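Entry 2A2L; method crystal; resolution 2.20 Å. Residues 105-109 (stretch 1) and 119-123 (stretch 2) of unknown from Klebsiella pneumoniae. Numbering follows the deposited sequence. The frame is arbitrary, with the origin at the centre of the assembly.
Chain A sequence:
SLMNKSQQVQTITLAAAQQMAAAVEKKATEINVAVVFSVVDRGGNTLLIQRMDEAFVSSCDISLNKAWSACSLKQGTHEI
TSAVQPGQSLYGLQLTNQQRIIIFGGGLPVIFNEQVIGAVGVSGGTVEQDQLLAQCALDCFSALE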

# COMPACT_ATOMS: atom_id res chain seq x y z
N GLY A 105 -5.90 -20.63 14.34
CA GLY A 105 -7.07 -20.50 15.19
C GLY A 105 -7.11 -19.19 15.96
O GLY A 105 -6.07 -18.56 16.19
N GLY A 106 -8.31 -18.78 16.34
CA GLY A 106 -8.48 -17.60 17.16
C GLY A 106 -9.61 -16.72 16.70
O GLY A 106 -9.91 -15.71 17.33
N GLY A 107 -10.24 -17.11 15.58
CA GLY A 107 -11.30 -16.33 14.96
C GLY A 107 -12.48 -17.24 14.80
O GLY A 107 -12.32 -18.34 14.27
N LEU A 108 -13.64 -16.83 15.28
CA LEU A 108 -14.86 -17.64 15.12
C LEU A 108 -16.00 -16.81 14.55
O LEU A 108 -16.17 -15.66 14.92
CB LEU A 108 -15.27 -18.29 16.45
CG LEU A 108 -14.38 -19.45 16.92
CD1 LEU A 108 -14.72 -19.88 18.32
CD2 LEU A 108 -14.45 -20.65 15.98
N PRO A 109 -16.78 -17.38 13.61
CA PRO A 109 -18.06 -16.76 13.25
C PRO A 109 -19.11 -16.90 14.36
O PRO A 109 -19.09 -17.86 15.13
CB PRO A 109 -18.48 -17.56 12.01
CG PRO A 109 -17.86 -18.88 12.24
CD PRO A 109 -16.52 -18.58 12.82
N ALA A 119 -18.56 -11.95 13.46
CA ALA A 119 -17.53 -12.85 13.96
C ALA A 119 -16.67 -12.22 15.05
O ALA A 119 -16.68 -11.00 15.23
CB ALA A 119 -16.64 -13.29 12.84
N VAL A 120 -15.94 -13.07 15.76
CA VAL A 120 -15.01 -12.63 16.80
C VAL A 120 -13.60 -13.07 16.45
O VAL A 120 -13.40 -13.93 15.60
CB VAL A 120 -15.42 -13.16 18.23
CG1 VAL A 120 -16.88 -12.80 18.58
CG2 VAL A 120 -15.23 -14.69 18.34
N GLY A 121 -12.63 -12.44 17.10
CA GLY A 121 -11.21 -12.72 16.89
C GLY A 121 -10.44 -12.44 18.18
O GLY A 121 -10.65 -11.40 18.82
N VAL A 122 -9.58 -13.37 18.58
CA VAL A 122 -8.72 -13.20 19.77
C VAL A 122 -7.27 -13.43 19.35
O VAL A 122 -6.97 -14.32 18.56
CB VAL A 122 -9.12 -14.20 20.91
CG1 VAL A 122 -8.11 -14.18 22.06
CG2 VAL A 122 -10.48 -13.85 21.46
N SER A 123 -6.36 -12.62 19.87
CA SER A 123 -4.95 -12.80 19.55
C SER A 123 -4.11 -12.41 20.74
O SER A 123 -4.52 -11.56 21.52
CB SER A 123 -4.56 -11.98 18.33
OG SER A 123 -3.21 -12.23 17.96

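Strand 107-109 and strand 119-123 run side by side in antiparallel fashion, their N-to-C directions 168° apart and their axes approaching to 4.6 Å. Backbone hydrogen bonds do most of the joining. Leu 108 and Val 120 form a hydrogen-bonded pair: Val 120 N donates to Leu 108 O at 2.7 Å with a nearly straight N-H...O angle of 168°, and Leu 108 N donates to Val 120 O at 2.9 Å, more bent at 145°. A third bond, Val 122 N to Gly 106 O (2.7 Å, 161°), carries the ladder one step beyond the start of the first strand, into the loop residue Gly 106.

The non-hydrogen-bonded pair Gly 107 with Gly 121 lies between these bonds, and Pro 109 with Ala 119 follows beyond the Leu 108-Val 120 pair; their CA atoms come to 4.1 Å and 4.0 Å, against 5.3 Å for the CA atoms of Leu 108 and Val 120. Two CA-H...O contacts supplement the ladder: Gly 121 CA lies 3.3 Å from Gly 106 O, and Gly 107 CA lies 3.3 Å from Val 120 O. Each of these carbonyl oxygens thus meets both an amide N-H and a CA-H of the opposing strand.

Side chains alternate between the two faces of the sheet. On one, Leu 108 (chi1 m, chi2 t) and Val 120 (chi1 m) make an apolar contact, Leu 108 CB to Val 120 CG2 at 4.1 Å; the end of the leucine leads away from the other stretch. On the other face, Ala 119 CB packs 3.8 Å from Pro 109 CA and also lies 3.2 Å from Leu 108 O. Proline suits its position because the non-hydrogen-bonded pairing with Ala 119 asks for no amide hydrogen from it across this ladder, and its phi of -71° is compatible with the extended chain. Gly 107 and Gly 121 add no side chains to this face, leaving backbone against backbone.

Gly 106 has the clearest need for glycine. At phi/psi 136/-4 a CB would be jammed against the carbonyl O of Gly 105, and an ideally placed CB would also fall 2.8 Å from Val 122 O, a clash.

The contact buries 252 Å² summed over both sides, with Leu 108, Gly 106 and Val 120 among the most covered. All ten residues are buried in the assembly, in keeping with their mostly glycine and apolar character; the one polar side chain, Ser 123, does not touch the first stretch, and its OG is hydrogen-bonded elsewhere in the structure.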